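Local coordinates for transcriptional regulator, LYSR family (Neisseria meningitidis, PDB 4AB5), which probably regulates methionine-biosynthesis genes as a MetR-like DNA-binding transcription factor, the present chain being its regulatory domain without the DNA-binding part, at residues Leu10-Glu15 / Val37-Val42; Cys16-Asp21 / Pro157-Met162; Ala47-Leu52 / Asp59-Ser64; Pro76-Glu81 / Ser182-Ala187; Thr110-Asp115 / His136-Ile141. One frame throughout, in Å; residues are numbered along the deposited sequence.

Contact 1 (Leu10-Glu15 / Val37-Val42); sequences LRIAVE and VELDIV
L10 holds its CG anti to the backbone N (chi1 177°), while L39 holds its own anti to the carbonyl carbon (chi1 -76°), so the two side chains run alongside each other and point the same way. They touch where L10 CG lies 3.8 Å from L39 CD2. That same L39 methyl also takes I12 CD1 at 4.1 Å, and V37 CG1 closes on L10 CB at 3.7 Å. The face carrying R11, A13, D40 and V42 is more mixed. R11 CB rests on V42 CG2, 3.8 Å away, but the arginine bends at chi3 and carries its guanidinium off to a salt bridge with D59. D40 turns to R135 of the second subunit, and R11 NE stays 6.5 Å from D40 OD2.

The backbones run parallel. L10 N gives to E38 O, I12 N to D40 O, and L10 O and I12 O accept from D40 N and V42 N. The bond from V42 N to I12 O is 2.7 Å long and close to straight, at 173°; beyond it V14 N reaches V42 O only weakly.

Strands 8-13 and 37-42 are the two strands of a beta-alpha-beta unit whose helix, 20-33, packs F30 on L10 and L23 on I12. Helix 196-212 adds F201 to the same leucine-isoleucine face, and strand 60-63 also pairs with strand 8-13.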
# COMPACT_ATOMS: atom_id res chain seq x y z
N LEU B 10 -20.09 10.43 4.80
CA LEU B 10 -18.96 10.88 4.01
C LEU B 10 -18.29 9.65 3.38
O LEU B 10 -17.40 9.05 3.99
CB LEU B 10 -18.00 11.77 4.82
CG LEU B 10 -16.70 12.28 4.17
CD1 LEU B 10 -16.90 12.79 2.74
CD2 LEU B 10 -16.08 13.37 5.02
N ARG B 11 -18.79 9.26 2.19
CA ARG B 11 -18.26 8.15 1.39
C ARG B 11 -17.26 8.80 0.43
O ARG B 11 -17.64 9.60 -0.43
CB ARG B 11 -19.39 7.41 0.65
CG ARG B 11 -20.46 6.80 1.57
CD ARG B 11 -21.73 6.41 0.84
NE ARG B 11 -22.46 7.57 0.31
CZ ARG B 11 -23.46 7.50 -0.56
NH1 ARG B 11 -23.89 6.33 -1.00
NH2 ARG B 11 -24.03 8.61 -1.01
N ILE B 12 -15.96 8.54 0.67
CA ILE B 12 -14.86 9.11 -0.11
C ILE B 12 -14.50 8.23 -1.30
O ILE B 12 -14.08 7.10 -1.12
CB ILE B 12 -13.63 9.48 0.78
CG1 ILE B 12 -14.01 10.46 1.92
CG2 ILE B 12 -12.52 10.09 -0.07
CD1 ILE B 12 -13.43 10.14 3.23
N ALA B 13 -14.66 8.77 -2.52
CA ALA B 13 -14.30 8.10 -3.76
C ALA B 13 -12.90 8.57 -4.17
O ALA B 13 -12.66 9.77 -4.33
CB ALA B 13 -15.32 8.40 -4.84
N VAL B 14 -11.96 7.61 -4.27
CA VAL B 14 -10.56 7.87 -4.59
C VAL B 14 -9.95 6.69 -5.35
O VAL B 14 -10.04 5.55 -4.90
CB VAL B 14 -9.73 8.30 -3.33
CG1 VAL B 14 -9.87 7.29 -2.19
CG2 VAL B 14 -8.26 8.58 -3.66
N GLU B 15 -9.35 6.98 -6.52
CA GLU B 15 -8.70 5.96 -7.33
C GLU B 15 -7.17 6.17 -7.38
O GLU B 15 -6.47 5.35 -7.97
CB GLU B 15 -9.30 5.90 -8.75
CG GLU B 15 -10.73 5.37 -8.83
CD GLU B 15 -11.02 4.02 -8.20
OE1 GLU B 15 -10.23 3.07 -8.40
OE2 GLU B 15 -12.06 3.91 -7.52
N VAL B 37 -20.97 11.35 11.65
CA VAL B 37 -20.82 11.25 10.20
C VAL B 37 -20.18 9.90 9.92
O VAL B 37 -19.06 9.63 10.36
CB VAL B 37 -20.00 12.45 9.62
CG1 VAL B 37 -19.66 12.25 8.14
CG2 VAL B 37 -20.73 13.77 9.82
N GLU B 38 -20.92 9.03 9.22
CA GLU B 38 -20.45 7.69 8.85
C GLU B 38 -19.44 7.79 7.70
O GLU B 38 -19.76 8.30 6.64
CB GLU B 38 -21.63 6.78 8.48
CG GLU B 38 -22.45 6.34 9.67
CD GLU B 38 -23.62 5.43 9.33
OE1 GLU B 38 -24.61 5.93 8.74
OE2 GLU B 38 -23.56 4.23 9.69
N LEU B 39 -18.22 7.34 7.95
CA LEU B 39 -17.12 7.39 6.98
C LEU B 39 -17.00 6.08 6.19
O LEU B 39 -17.26 5.00 6.72
CB LEU B 39 -15.79 7.72 7.67
CG LEU B 39 -15.56 9.18 8.10
CD1 LEU B 39 -14.42 9.27 9.10
CD2 LEU B 39 -15.23 10.07 6.90
N ASP B 40 -16.61 6.19 4.92
CA ASP B 40 -16.41 5.06 4.01
C ASP B 40 -15.47 5.43 2.88
O ASP B 40 -15.30 6.61 2.58
CB ASP B 40 -17.76 4.56 3.44
CG ASP B 40 -17.77 3.09 3.04
OD1 ASP B 40 -16.79 2.38 3.33
OD2 ASP B 40 -18.78 2.64 2.46
N ILE B 41 -14.82 4.41 2.28
CA ILE B 41 -13.92 4.57 1.14
C ILE B 41 -14.52 3.78 -0.01
O ILE B 41 -14.78 2.59 0.15
CB ILE B 41 -12.44 4.15 1.43
CG1 ILE B 41 -11.85 4.95 2.63
CG2 ILE B 41 -11.56 4.31 0.16
CD1 ILE B 41 -10.83 4.22 3.44
N VAL B 42 -14.81 4.46 -1.13
CA VAL B 42 -15.39 3.87 -2.34
C VAL B 42 -14.27 3.85 -3.40
O VAL B 42 -13.94 4.89 -3.98
CB VAL B 42 -16.67 4.63 -2.81
CG1 VAL B 42 -17.41 3.84 -3.89
CG2 VAL B 42 -17.60 4.93 -1.64

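Contact 2 (Cys16-Asp21 / Pro157-Met162); sequences CHTCFD and PYWTVM
T18 and W159 meet most closely, with T18 O 3.3 Å from W159 CH2, at the edge of the indole and near its plane. T18 CB sits by the same ring carbon. The threonine's methyl goes to another partner: CG2 meets P157 CD tip to tip at 3.8 Å. One helical turn on from T18, D21 crosses the indole obliquely, its carboxylate plane turned 71° from the ring, and places OD2 3.8 Å from W159 CZ3.

Neighbours in the chain set up these groups. W159 CG lies between its backbone N and carbonyl carbon (chi1 60°), which folds the indole back so that P157 CB and T160 OG1 cover one of its faces toward the rim. P157 is the N-cap residue of helix 158-166. On the other side, the disulfide from C16 SG to C19 SG (2.0 Å) closes the turn containing T18, and D21 N donates to T18 O at 3.1 Å. Farther out, Y80 meets W159 edge-to-face, W22 adds a second ring, and I141 of the second subunit packs on F20 and D21.

The contact joins the beginnings of helices 20-33 and 158-166, in a region consistent with the cleft between the two subdomains of LysR regulatory domains. T18 O has its backbone bond from D21 N. Separately, this oxygen and D21 OD2 both lie near the indole plane at its C-H rim, where a weak electrostatic attraction is plausible.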
# COMPACT_ATOMS: atom_id res chain seq x y z
N CYS B 16 -6.68 7.24 -6.74
CA CYS B 16 -5.27 7.65 -6.69
C CYS B 16 -4.56 7.02 -5.49
O CYS B 16 -5.01 7.18 -4.35
CB CYS B 16 -5.18 9.18 -6.71
SG CYS B 16 -3.78 9.91 -5.79
N HIS B 17 -3.46 6.28 -5.76
CA HIS B 17 -2.67 5.54 -4.76
C HIS B 17 -1.92 6.41 -3.74
O HIS B 17 -2.05 6.15 -2.54
CB HIS B 17 -1.71 4.58 -5.47
CG HIS B 17 -2.37 3.43 -6.17
ND1 HIS B 17 -2.14 2.12 -5.77
CD2 HIS B 17 -3.19 3.42 -7.25
CE1 HIS B 17 -2.84 1.36 -6.60
NE2 HIS B 17 -3.48 2.09 -7.51
N THR B 18 -1.13 7.41 -4.20
CA THR B 18 -0.36 8.31 -3.33
C THR B 18 -1.24 9.11 -2.37
O THR B 18 -0.82 9.40 -1.25
CB THR B 18 0.62 9.21 -4.11
OG1 THR B 18 -0.09 10.03 -5.04
CG2 THR B 18 1.72 8.43 -4.81
N CYS B 19 -2.48 9.43 -2.82
CA CYS B 19 -3.53 10.16 -2.08
C CYS B 19 -3.76 9.61 -0.67
O CYS B 19 -3.87 10.39 0.27
CB CYS B 19 -4.82 10.19 -2.89
SG CYS B 19 -4.72 11.13 -4.44
N PHE B 20 -3.78 8.27 -0.54
CA PHE B 20 -3.98 7.53 0.71
C PHE B 20 -3.01 7.92 1.83
O PHE B 20 -3.39 7.90 3.01
CB PHE B 20 -3.95 6.01 0.44
CG PHE B 20 -5.22 5.46 -0.16
CD1 PHE B 20 -5.47 5.58 -1.52
CD2 PHE B 20 -6.16 4.80 0.63
CE1 PHE B 20 -6.65 5.06 -2.08
CE2 PHE B 20 -7.34 4.30 0.08
CZ PHE B 20 -7.58 4.43 -1.28
N ASP B 21 -1.78 8.32 1.47
CA ASP B 21 -0.78 8.75 2.45
C ASP B 21 -1.22 9.93 3.30
O ASP B 21 -0.94 9.95 4.50
CB ASP B 21 0.58 9.02 1.77
CG ASP B 21 1.35 7.77 1.39
OD1 ASP B 21 0.88 6.65 1.71
OD2 ASP B 21 2.43 7.91 0.77
N PRO B 157 5.20 11.82 -6.79
CA PRO B 157 5.22 13.17 -6.20
C PRO B 157 6.52 13.38 -5.42
O PRO B 157 7.04 12.43 -4.83
CB PRO B 157 4.02 13.16 -5.23
CG PRO B 157 3.14 12.06 -5.71
CD PRO B 157 4.05 11.03 -6.28
N TYR B 158 7.05 14.61 -5.43
CA TYR B 158 8.28 14.93 -4.71
C TYR B 158 8.15 14.58 -3.21
O TYR B 158 9.09 14.00 -2.65
CB TYR B 158 8.68 16.41 -4.92
CG TYR B 158 9.86 16.84 -4.09
CD1 TYR B 158 11.16 16.45 -4.43
CD2 TYR B 158 9.69 17.56 -2.91
CE1 TYR B 158 12.25 16.79 -3.64
CE2 TYR B 158 10.78 17.90 -2.11
CZ TYR B 158 12.06 17.53 -2.48
OH TYR B 158 13.14 17.85 -1.70
N TRP B 159 7.01 14.91 -2.58
CA TRP B 159 6.79 14.62 -1.16
C TRP B 159 6.89 13.12 -0.80
O TRP B 159 7.40 12.80 0.28
CB TRP B 159 5.49 15.27 -0.63
CG TRP B 159 4.24 14.84 -1.33
CD1 TRP B 159 3.61 15.49 -2.34
CD2 TRP B 159 3.46 13.66 -1.05
NE1 TRP B 159 2.48 14.79 -2.72
CE2 TRP B 159 2.38 13.66 -1.96
CE3 TRP B 159 3.58 12.60 -0.12
CZ2 TRP B 159 1.42 12.64 -1.96
CZ3 TRP B 159 2.63 11.60 -0.14
CH2 TRP B 159 1.56 11.62 -1.05
N THR B 160 6.44 12.22 -1.69
CA THR B 160 6.49 10.75 -1.51
C THR B 160 7.95 10.25 -1.60
O THR B 160 8.35 9.38 -0.82
CB THR B 160 5.67 10.04 -2.62
OG1 THR B 160 4.50 10.77 -2.95
CG2 THR B 160 5.30 8.61 -2.25
N VAL B 161 8.69 10.77 -2.59
CA VAL B 161 10.07 10.44 -2.93
C VAL B 161 11.07 10.86 -1.84
O VAL B 161 12.03 10.12 -1.57
CB VAL B 161 10.39 11.04 -4.34
CG1 VAL B 161 11.89 11.11 -4.63
CG2 VAL B 161 9.67 10.26 -5.42
N MSE B 162 10.87 12.05 -1.23
CA MSE B 162 11.73 12.65 -0.21
C MSE B 162 12.32 11.73 0.89
O MSE B 162 13.55 11.74 1.01
CB MSE B 162 11.16 13.97 0.33
CG MSE B 162 12.22 14.97 0.76
SE MSE B 162 11.77 15.80 2.49
CE MSE B 162 11.60 14.16 3.65

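Contact 3 (Ala47-Leu52 / Asp59-Ser64); sequences ADPVGL and DLAIVS
Here the turn that leads into helix 50-54 is laid against strand 60-63, closing the second beta-alpha-beta crossover of a Rossmann-like subdomain: strands 37-42 and 60-63 both run parallel to strand 8-13, one on each side of it. P49 does most of the work. Its ring points at the strand and crosses V63 obliquely, with P49 CG 3.8 Å from V63 CG1. One carbon along, P49 CB meets the methyl A61 CB at 3.9 Å. A61 and V63 alternate with I62, so both project toward the turn, and the proline straddles them above the intervening backbone, where P49 CG lies 3.8 Å from I62 O.

V50 comes in at about a right angle to V63. Its CG2, anti to the carbonyl carbon, reaches V63 CG1 at 3.8 Å. V63 CG1, itself anti to the carbonyl carbon (chi1 -67°), therefore takes both the proline ring and the valine methyl. I62 turns the opposite way and packs on L77 and L184. Around the patch, A13 of strand 8-13 lies against P49 and L52, I72 against V50, and F74 and Y185 against V63, so the contact is buried, and its side-chain meetings are all apolar.

A polar bond beside it steadies the turn leading into the helix: V50 N donates to D48 OD1, a capping bond of 3.2 Å, nearly straight at 165°, that meets the oxygen from above the carboxylate plane.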
# COMPACT_ATOMS: atom_id res chain seq x y z
N ALA B 47 -11.88 3.89 -12.58
CA ALA B 47 -12.61 4.85 -13.40
C ALA B 47 -12.88 6.15 -12.63
O ALA B 47 -12.76 6.17 -11.40
CB ALA B 47 -13.91 4.24 -13.88
N ASP B 48 -13.27 7.22 -13.37
CA ASP B 48 -13.60 8.56 -12.86
C ASP B 48 -14.52 8.52 -11.63
O ASP B 48 -15.66 8.06 -11.74
CB ASP B 48 -14.24 9.41 -13.99
CG ASP B 48 -14.34 10.92 -13.76
OD1 ASP B 48 -13.93 11.39 -12.67
OD2 ASP B 48 -14.79 11.63 -14.68
N PRO B 49 -14.05 9.01 -10.45
CA PRO B 49 -14.93 9.01 -9.27
C PRO B 49 -16.05 10.06 -9.27
O PRO B 49 -16.91 10.01 -8.39
CB PRO B 49 -13.96 9.18 -8.09
CG PRO B 49 -12.78 9.88 -8.65
CD PRO B 49 -12.71 9.58 -10.13
N VAL B 50 -16.06 10.98 -10.25
CA VAL B 50 -17.09 12.03 -10.39
C VAL B 50 -18.47 11.39 -10.68
O VAL B 50 -19.50 11.87 -10.19
CB VAL B 50 -16.67 13.12 -11.43
CG1 VAL B 50 -17.82 14.08 -11.74
CG2 VAL B 50 -15.45 13.90 -10.94
N GLY B 51 -18.46 10.30 -11.45
CA GLY B 51 -19.66 9.55 -11.80
C GLY B 51 -20.40 9.03 -10.59
O GLY B 51 -21.63 9.12 -10.53
N LEU B 52 -19.65 8.52 -9.60
CA LEU B 52 -20.17 7.99 -8.34
C LEU B 52 -20.96 9.04 -7.55
O LEU B 52 -21.95 8.69 -6.91
CB LEU B 52 -19.06 7.42 -7.47
CG LEU B 52 -18.41 6.07 -7.83
CD1 LEU B 52 -17.16 5.91 -7.07
CD2 LEU B 52 -19.31 4.85 -7.58
N ASP B 59 -20.05 10.73 -1.67
CA ASP B 59 -20.35 12.10 -1.23
C ASP B 59 -19.22 13.11 -1.51
O ASP B 59 -19.49 14.30 -1.67
CB ASP B 59 -20.77 12.12 0.24
CG ASP B 59 -21.80 11.07 0.59
OD1 ASP B 59 -22.99 11.29 0.30
OD2 ASP B 59 -21.40 10.01 1.13
N LEU B 60 -17.98 12.62 -1.62
CA LEU B 60 -16.81 13.45 -1.94
C LEU B 60 -15.82 12.63 -2.76
O LEU B 60 -15.59 11.45 -2.44
CB LEU B 60 -16.17 14.00 -0.66
CG LEU B 60 -15.13 15.11 -0.80
CD1 LEU B 60 -15.26 16.09 0.35
CD2 LEU B 60 -13.71 14.54 -0.80
N ALA B 61 -15.23 13.24 -3.81
CA ALA B 61 -14.26 12.59 -4.67
C ALA B 61 -12.94 13.36 -4.77
O ALA B 61 -12.95 14.58 -4.93
CB ALA B 61 -14.84 12.37 -6.06
N ILE B 62 -11.80 12.63 -4.68
CA ILE B 62 -10.46 13.20 -4.84
C ILE B 62 -10.14 13.05 -6.33
O ILE B 62 -10.14 11.93 -6.86
CB ILE B 62 -9.41 12.51 -3.92
CG1 ILE B 62 -9.81 12.55 -2.41
CG2 ILE B 62 -7.98 13.03 -4.16
CD1 ILE B 62 -10.09 13.98 -1.73
N VAL B 63 -9.96 14.20 -7.02
CA VAL B 63 -9.73 14.24 -8.47
C VAL B 63 -8.50 15.06 -8.88
O VAL B 63 -8.12 16.01 -8.18
CB VAL B 63 -11.02 14.66 -9.24
CG1 VAL B 63 -12.12 13.59 -9.13
CG2 VAL B 63 -11.53 16.03 -8.78
N SER B 64 -7.89 14.70 -10.04
CA SER B 64 -6.71 15.34 -10.64
C SER B 64 -7.05 16.47 -11.62
O SER B 64 -6.15 17.15 -12.12
CB SER B 64 -5.83 14.30 -11.33
OG SER B 64 -5.26 13.44 -10.37

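Contact 4 (Pro76-Glu81 / Ser182-Ala187)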
# COMPACT_ATOMS: atom_id res chain seq x y z
N PRO B 76 -10.36 23.40 -4.68
CA PRO B 76 -8.92 23.11 -4.80
C PRO B 76 -8.31 22.62 -3.49
O PRO B 76 -8.66 23.11 -2.41
CB PRO B 76 -8.32 24.45 -5.21
CG PRO B 76 -9.29 25.48 -4.74
CD PRO B 76 -10.64 24.84 -4.82
N LEU B 77 -7.43 21.63 -3.57
CA LEU B 77 -6.73 21.12 -2.40
C LEU B 77 -5.31 21.68 -2.45
O LEU B 77 -5.01 22.64 -1.73
CB LEU B 77 -6.75 19.58 -2.32
CG LEU B 77 -8.11 18.91 -2.11
CD1 LEU B 77 -8.01 17.41 -2.25
CD2 LEU B 77 -8.76 19.33 -0.78
N PHE B 78 -4.48 21.15 -3.36
CA PHE B 78 -3.08 21.56 -3.55
C PHE B 78 -2.47 20.99 -4.82
O PHE B 78 -2.93 19.96 -5.33
CB PHE B 78 -2.21 21.13 -2.34
CG PHE B 78 -2.55 19.80 -1.71
CD1 PHE B 78 -2.24 18.60 -2.35
CD2 PHE B 78 -3.17 19.73 -0.47
CE1 PHE B 78 -2.55 17.37 -1.77
CE2 PHE B 78 -3.48 18.50 0.12
CZ PHE B 78 -3.18 17.33 -0.54
N ALA B 79 -1.39 21.64 -5.29
CA ALA B 79 -0.59 21.22 -6.45
C ALA B 79 0.82 20.80 -5.95
O ALA B 79 1.27 21.27 -4.90
CB ALA B 79 -0.48 22.35 -7.46
N TYR B 80 1.48 19.92 -6.70
CA TYR B 80 2.84 19.43 -6.40
C TYR B 80 3.54 18.92 -7.65
O TYR B 80 2.87 18.56 -8.62
CB TYR B 80 2.86 18.37 -5.27
CG TYR B 80 1.92 17.19 -5.48
CD1 TYR B 80 2.25 16.14 -6.32
CD2 TYR B 80 0.71 17.11 -4.78
CE1 TYR B 80 1.39 15.07 -6.52
CE2 TYR B 80 -0.14 16.02 -4.94
CZ TYR B 80 0.20 15.00 -5.82
OH TYR B 80 -0.63 13.92 -6.00
N GLU B 81 4.89 18.87 -7.61
CA GLU B 81 5.70 18.39 -8.71
C GLU B 81 5.88 16.88 -8.73
O GLU B 81 6.11 16.25 -7.69
CB GLU B 81 7.05 19.13 -8.85
CG GLU B 81 8.01 19.05 -7.66
CD GLU B 81 7.81 20.04 -6.52
OE1 GLU B 81 6.78 19.95 -5.82
OE2 GLU B 81 8.75 20.83 -6.26
N SER B 182 1.03 18.06 -10.71
CA SER B 182 -0.27 17.45 -10.45
C SER B 182 -1.11 18.46 -9.69
O SER B 182 -0.58 19.16 -8.84
CB SER B 182 -0.13 16.17 -9.63
OG SER B 182 0.32 15.10 -10.44
N LYS B 183 -2.40 18.53 -10.01
CA LYS B 183 -3.34 19.44 -9.36
C LYS B 183 -4.43 18.61 -8.68
O LYS B 183 -5.09 17.81 -9.33
CB LYS B 183 -3.93 20.43 -10.38
CG LYS B 183 -2.92 21.44 -10.91
CD LYS B 183 -3.51 22.27 -12.04
CE LYS B 183 -2.53 23.25 -12.63
NZ LYS B 183 -2.39 24.47 -11.78
N LEU B 184 -4.60 18.77 -7.35
CA LEU B 184 -5.59 17.99 -6.62
C LEU B 184 -6.80 18.77 -6.18
O LEU B 184 -6.67 19.88 -5.67
CB LEU B 184 -4.98 17.16 -5.49
CG LEU B 184 -4.60 15.74 -5.90
CD1 LEU B 184 -3.29 15.71 -6.65
CD2 LEU B 184 -4.53 14.86 -4.74
N TYR B 185 -7.99 18.18 -6.40
CA TYR B 185 -9.28 18.78 -6.08
C TYR B 185 -10.17 17.81 -5.33
O TYR B 185 -10.04 16.59 -5.49
CB TYR B 185 -10.03 19.22 -7.35
CG TYR B 185 -9.28 20.18 -8.24
CD1 TYR B 185 -9.41 21.56 -8.08
CD2 TYR B 185 -8.48 19.72 -9.29
CE1 TYR B 185 -8.73 22.45 -8.90
CE2 TYR B 185 -7.79 20.61 -10.12
CZ TYR B 185 -7.92 21.98 -9.92
OH TYR B 185 -7.25 22.86 -10.73
N ALA B 186 -11.11 18.36 -4.54
CA ALA B 186 -12.14 17.61 -3.86
C ALA B 186 -13.43 17.97 -4.59
O ALA B 186 -13.78 19.15 -4.70
CB ALA B 186 -12.23 18.03 -2.40
N ALA B 187 -14.10 16.97 -5.16
CA ALA B 187 -15.35 17.15 -5.88
C ALA B 187 -16.53 16.71 -5.01
O ALA B 187 -16.46 15.68 -4.34
CB ALA B 187 -15.32 16.34 -7.17
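A classic beta bulge interrupts this antiparallel pair: L77 and F78 both face L184. L77 N gives L184 O a 2.8 Å bond in the carbonyl plane, while F78 N reaches the same oxygen only weakly, at 3.4 Å. The extra residue is accommodated by the psi of L77, -73°, far from an extended value. L77 then turns its side chain along the partner strand, CD2 coming 4.0 Å from A186 CB.

Past the bulge the pairing recovers. L184 N donates to F78 O, and Y80 and S182 form a hydrogen-bonded pair; in the bond from S182 N to Y80 O, 2.8 Å, the donor sits nearly along the C=O axis. These are the two long strands, 72-86 and 171-189, which in the periplasmic-binding-protein type II fold of LysR regulatory domains would correspond to the crossover strands linking the subdomains.

Y80 CG sits between backbone N and carbonyl carbon (chi1 52°), which swings the phenol across to the neighbouring strand. There Y80 CE1 lies 3.6 Å from S182 CB, and Y80 CE2 lies 3.6 Å from L184 CD1, both approaches oblique to the ring. S182 OG is hydrogen-bonded to D119. Y185 CD1 touches P76 CA at 3.7 Å.

Contact 5 (Thr110-Asp115 / His136-Ile141)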
# COMPACT_ATOMS: atom_id res chain seq x y z
N THR B 110 4.86 1.83 -12.56
CA THR B 110 3.65 2.58 -12.21
C THR B 110 2.71 1.75 -11.33
O THR B 110 2.96 0.56 -11.11
CB THR B 110 2.86 2.97 -13.51
OG1 THR B 110 2.16 1.83 -14.02
CG2 THR B 110 3.73 3.58 -14.61
N TYR B 111 1.59 2.36 -10.90
CA TYR B 111 0.52 1.67 -10.18
C TYR B 111 -0.29 0.88 -11.22
O TYR B 111 -0.28 1.28 -12.40
CB TYR B 111 -0.35 2.66 -9.39
CG TYR B 111 0.44 3.40 -8.34
CD1 TYR B 111 0.91 2.76 -7.20
CD2 TYR B 111 0.78 4.74 -8.52
CE1 TYR B 111 1.66 3.43 -6.24
CE2 TYR B 111 1.54 5.43 -7.56
CZ TYR B 111 1.98 4.77 -6.43
OH TYR B 111 2.73 5.43 -5.49
N PRO B 112 -0.94 -0.26 -10.87
CA PRO B 112 -1.64 -1.07 -11.89
C PRO B 112 -2.99 -0.46 -12.23
O PRO B 112 -4.05 -0.90 -11.77
CB PRO B 112 -1.75 -2.46 -11.24
CG PRO B 112 -0.97 -2.36 -9.94
CD PRO B 112 -1.03 -0.92 -9.56
N VAL B 113 -2.93 0.59 -13.05
CA VAL B 113 -4.07 1.41 -13.40
C VAL B 113 -3.93 1.88 -14.88
O VAL B 113 -2.81 1.86 -15.41
CB VAL B 113 -4.10 2.56 -12.34
CG1 VAL B 113 -3.57 3.88 -12.86
CG2 VAL B 113 -5.47 2.69 -11.70
N PRO B 114 -5.02 2.25 -15.61
CA PRO B 114 -4.84 2.70 -17.00
C PRO B 114 -4.14 4.05 -17.07
O PRO B 114 -4.19 4.83 -16.12
CB PRO B 114 -6.27 2.75 -17.57
CG PRO B 114 -7.17 2.27 -16.50
CD PRO B 114 -6.44 2.34 -15.20
N ASP B 115 -3.47 4.32 -18.20
CA ASP B 115 -2.70 5.53 -18.50
C ASP B 115 -3.42 6.85 -18.27
O ASP B 115 -2.76 7.85 -17.97
CB ASP B 115 -2.13 5.45 -19.92
CG ASP B 115 -0.80 4.72 -20.01
OD1 ASP B 115 -0.34 4.17 -18.98
OD2 ASP B 115 -0.20 4.74 -21.10
N HIS B 136 4.42 -3.07 -12.98
CA HIS B 136 3.38 -2.57 -12.07
C HIS B 136 3.51 -3.02 -10.63
O HIS B 136 3.97 -4.13 -10.36
CB HIS B 136 1.97 -2.94 -12.56
CG HIS B 136 1.70 -2.59 -13.99
ND1 HIS B 136 1.51 -1.29 -14.38
CD2 HIS B 136 1.55 -3.41 -15.06
CE1 HIS B 136 1.26 -1.34 -15.68
NE2 HIS B 136 1.29 -2.60 -16.13
N SER B 137 3.05 -2.17 -9.72
CA SER B 137 3.02 -2.44 -8.28
C SER B 137 1.95 -1.58 -7.61
O SER B 137 1.83 -0.40 -7.91
CB SER B 137 4.38 -2.19 -7.64
OG SER B 137 4.37 -2.56 -6.27
N GLU B 138 1.19 -2.19 -6.70
CA GLU B 138 0.16 -1.50 -5.90
C GLU B 138 0.82 -0.71 -4.76
O GLU B 138 0.16 0.15 -4.17
CB GLU B 138 -0.83 -2.53 -5.30
CG GLU B 138 -1.69 -3.26 -6.33
CD GLU B 138 -2.87 -2.49 -6.91
OE1 GLU B 138 -3.27 -1.45 -6.34
OE2 GLU B 138 -3.42 -2.95 -7.93
N LEU B 139 2.09 -1.01 -4.42
CA LEU B 139 2.82 -0.41 -3.30
C LEU B 139 3.99 0.47 -3.71
O LEU B 139 4.84 0.04 -4.49
CB LEU B 139 3.30 -1.50 -2.31
CG LEU B 139 2.28 -2.58 -1.92
CD1 LEU B 139 2.94 -3.73 -1.20
CD2 LEU B 139 1.12 -2.01 -1.11
N THR B 140 4.05 1.69 -3.14
CA THR B 140 5.09 2.70 -3.37
C THR B 140 6.45 2.17 -2.93
O THR B 140 7.43 2.32 -3.66
CB THR B 140 4.70 4.00 -2.65
OG1 THR B 140 3.46 4.48 -3.18
CG2 THR B 140 5.76 5.08 -2.77
N ILE B 141 6.50 1.54 -1.75
CA ILE B 141 7.71 0.95 -1.17
C ILE B 141 8.35 -0.09 -2.11
O ILE B 141 9.58 -0.16 -2.19
CB ILE B 141 7.49 0.44 0.28
CG1 ILE B 141 6.43 -0.69 0.36
CG2 ILE B 141 7.16 1.61 1.22
CD1 ILE B 141 6.35 -1.41 1.71
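The two-stranded parallel sheet of 108-110 and 134-136 ends here, and its second strand passes through a short loop into helix 140-148. S137 N gives T110 O a 3.1 Å bond, the donor lying nearly along the C=O axis. T110 and H136 stand side by side, pointing the same way. T110 OG1, set between backbone N and carbonyl carbon (chi1 76°), accepts from H136 ND1 at 3.2 Å in the plane of the imidazole and donates to Y111 O at 3.0 Å. Two bonds thus hold the hydroxyl, and the first, rather bent, would favour this rotation of the histidine ring.

Y111 reaches farther. With CG anti to the carbonyl carbon, its ring extends past S137 O to the first turn of helix 140-148, where Y111 OH and T140 OG1 share a 2.6 Å hydrogen bond at the ring edge, in its plane. Y111 CA also makes a C-H...O contact with S137 O, 3.3 Å, almost perfectly straight. P112, centre of an inverse gamma turn, is crossed obliquely by E138: the glutamate chain bends at chi2 and brings OE2 3.2 Å from P112 CG. In the loop between, S137 OG donates to L139 O along a lone pair.

H17 stacks on the Y111 ring, and F20 of the second subunit packs on L139 and I141. Loops at the carboxyl ends of parallel strands, leading into helix starts, are where Rossmann-like folds place their binding clefts, and this one is consistent with the second-subdomain wall of the effector cleft of LysR regulators.

Contacts 1, 3 and 4 share one mixed sheet. A13 N lies 2.8 Å from L60 O, joining contact 1 to contact 3, and A61 O lies 2.7 Å from A187 N, joining contact 3 to contact 4. Contact 2 bridges outward from there: its Y158 N is 2.9 Å from E81 O of contact 4, and T18 CG2 is 3.2 Å from Y111 OH of contact 5. The centres of contacts 2 and 4 and of contacts 2 and 5 are each about 12 Å apart, whereas contacts 1 and 5 are about 21 Å apart and do not touch. Contacts 2 and 5 probably border the inter-subdomain effector cleft; both, like contact 1, touch the second subunit.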